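Side-chain contact in putative uncharacterized protein (Ustilago maydis, PDB 4GNX), which probably binds single-stranded DNA through an OB fold, as one of the three protein chains of a replication protein A complex: residues Arg46-Asn51 with Val55-Glu60. Numbering follows the deposited sequence.
Sequences RNISRN and VAYSVE
R46 meets E60 side-on: NE and NH2 both donate to the single oxygen OE1, NE at 2.9 Å and NH2 at 3.2 Å. Guanidinium and carboxylate lie nearly coplanar, 8° apart, with OE1 at the guanidinium edge. The bend of R46 at chi2 (-63°) brings that edge round to the acid. The other oxygen of E60, OE2, forms a salt bridge with R22 of a neighbouring subunit and accepts from the backbone N of G62, which probably favours the ionised acid.

Beside this ion pair the backbone forms a classic beta bulge, R46 and N47 both facing S58: R46 N donates to S58 O, and S58 N to N47 O. Further along, S49 and A56 exchange two N-H···O bonds as a regular antiparallel pair. The two strands are consecutive arms of a hairpin in the OB-fold barrel; the nearest atom of these two segments lies about 5 Å from the bound nucleic acid.

The apolar side-chain contacts lie on the face carrying I48, V55 and Y57, while on the other face N47 CB meets S58 CB at 3.9 Å. I48 lies alongside the Y57 ring, CG1 3.7 Å from CD2, and its CG2 branch reaches V55 CG1 at 3.9 Å. At the far end of the Y57 ring, OH hydrogen-bonds to OE1 of Q70.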
loop_
_atom_site.group_PDB
_atom_site.type_symbol
_atom_site.label_atom_id
_atom_site.label_comp_id
_atom_site.label_asym_id
_atom_site.label_seq_id
_atom_site.Cartn_x
_atom_site.Cartn_y
_atom_site.Cartn_z
ATOM N N ARG B 46 -27.649 -6.488 11.143
ATOM C CA ARG B 46 -28.247 -7.140 12.287
ATOM C C ARG B 46 -29.767 -7.065 12.296
ATOM O O ARG B 46 -30.425 -7.932 12.876
ATOM C CB ARG B 46 -27.707 -6.535 13.567
ATOM C CG ARG B 46 -26.283 -6.927 13.845
ATOM C CD ARG B 46 -26.086 -8.421 14.052
ATOM N NE ARG B 46 -24.692 -8.688 14.392
ATOM C CZ ARG B 46 -24.090 -9.864 14.274
ATOM N NH1 ARG B 46 -24.755 -10.928 13.817
ATOM N NH2 ARG B 46 -22.811 -9.968 14.619
ATOM N N ASN B 47 -30.310 -6.009 11.687
ATOM C CA ASN B 47 -31.753 -5.868 11.462
ATOM C C ASN B 47 -32.097 -5.128 10.141
ATOM O O ASN B 47 -31.305 -4.306 9.649
ATOM C CB ASN B 47 -32.423 -5.208 12.666
ATOM C CG ASN B 47 -33.906 -4.977 12.455
ATOM O OD1 ASN B 47 -34.354 -3.831 12.351
ATOM N ND2 ASN B 47 -34.674 -6.064 12.363
ATOM N N ILE B 48 -33.254 -5.456 9.564
ATOM C CA ILE B 48 -33.689 -4.847 8.320
ATOM C C ILE B 48 -35.146 -4.437 8.433
ATOM O O ILE B 48 -36.033 -5.271 8.563
ATOM C CB ILE B 48 -33.528 -5.787 7.101
ATOM C CG1 ILE B 48 -32.100 -6.310 6.976
ATOM C CG2 ILE B 48 -33.917 -5.061 5.825
ATOM C CD1 ILE B 48 -31.929 -7.414 5.953
ATOM N N SER B 49 -35.384 -3.138 8.377
ATOM C CA SER B 49 -36.729 -2.604 8.441
ATOM C C SER B 49 -37.055 -1.964 7.098
ATOM O O SER B 49 -36.304 -1.121 6.613
ATOM C CB SER B 49 -36.829 -1.587 9.578
ATOM O OG SER B 49 -38.169 -1.186 9.786
ATOM N N ARG B 50 -38.167 -2.371 6.492
ATOM C CA ARG B 50 -38.508 -1.899 5.157
ATOM C C ARG B 50 -39.672 -0.928 5.173
ATOM O O ARG B 50 -40.727 -1.222 5.728
ATOM C CB ARG B 50 -38.847 -3.076 4.258
ATOM C CG ARG B 50 -38.663 -2.815 2.770
ATOM C CD ARG B 50 -38.589 -4.140 2.025
ATOM N NE ARG B 50 -37.742 -5.087 2.754
ATOM C CZ ARG B 50 -36.544 -5.505 2.354
ATOM N NH1 ARG B 50 -36.047 -5.087 1.194
ATOM N NH2 ARG B 50 -35.851 -6.359 3.110
ATOM N N ASN B 51 -39.472 0.226 4.548
ATOM C CA ASN B 51 -40.509 1.255 4.445
ATOM C C ASN B 51 -40.964 1.450 3.008
ATOM O O ASN B 51 -40.439 0.813 2.092
ATOM C CB ASN B 51 -39.978 2.577 4.999
ATOM C CG ASN B 51 -39.498 2.454 6.433
ATOM O OD1 ASN B 51 -40.290 2.609 7.376
ATOM N ND2 ASN B 51 -38.201 2.177 6.612
ATOM N N VAL B 55 -35.122 1.592 2.888
ATOM C CA VAL B 55 -34.782 0.389 3.642
ATOM C C VAL B 55 -33.798 0.766 4.738
ATOM O O VAL B 55 -32.706 1.309 4.457
ATOM C CB VAL B 55 -34.111 -0.695 2.769
ATOM C CG1 VAL B 55 -33.724 -1.900 3.624
ATOM C CG2 VAL B 55 -35.019 -1.130 1.636
ATOM N N ALA B 56 -34.169 0.470 5.980
ATOM C CA ALA B 56 -33.287 0.739 7.115
ATOM C C ALA B 56 -32.620 -0.537 7.623
ATOM O O ALA B 56 -33.301 -1.517 7.915
ATOM C CB ALA B 56 -34.040 1.443 8.233
ATOM N N TYR B 57 -31.288 -0.507 7.703
ATOM C CA TYR B 57 -30.468 -1.610 8.219
ATOM C C TYR B 57 -29.854 -1.188 9.527
ATOM O O TYR B 57 -29.405 -0.042 9.666
ATOM C CB TYR B 57 -29.325 -1.947 7.267
ATOM C CG TYR B 57 -29.783 -2.260 5.875
ATOM C CD1 TYR B 57 -29.849 -1.254 4.909
ATOM C CD2 TYR B 57 -30.171 -3.557 5.516
ATOM C CE1 TYR B 57 -30.282 -1.522 3.617
ATOM C CE2 TYR B 57 -30.605 -3.848 4.222
ATOM C CZ TYR B 57 -30.657 -2.826 3.270
ATOM O OH TYR B 57 -31.074 -3.067 1.975
ATOM N N SER B 58 -29.829 -2.101 10.493
ATOM C CA SER B 58 -29.070 -1.861 11.701
ATOM C C SER B 58 -27.763 -2.537 11.472
ATOM O O SER B 58 -27.703 -3.685 11.066
ATOM C CB SER B 58 -29.734 -2.446 12.920
ATOM O OG SER B 58 -28.879 -2.266 14.028
ATOM N N VAL B 59 -26.695 -1.821 11.718
ATOM C CA VAL B 59 -25.419 -2.266 11.252
ATOM C C VAL B 59 -24.354 -2.078 12.337
ATOM O O VAL B 59 -24.343 -1.090 13.084
ATOM C CB VAL B 59 -25.110 -1.539 9.933
ATOM C CG1 VAL B 59 -23.752 -0.838 9.948
ATOM C CG2 VAL B 59 -25.318 -2.478 8.753
ATOM N N GLU B 60 -23.462 -3.057 12.410
ATOM C CA GLU B 60 -22.542 -3.186 13.527
ATOM C C GLU B 60 -21.220 -3.839 13.060
ATOM O O GLU B 60 -21.252 -4.843 12.324
ATOM C CB GLU B 60 -23.254 -3.988 14.635
ATOM C CG GLU B 60 -22.357 -4.500 15.739
ATOM C CD GLU B 60 -21.791 -5.871 15.425
ATOM O OE1 GLU B 60 -22.599 -6.761 15.044
ATOM O OE2 GLU B 60 -20.555 -6.067 15.563
#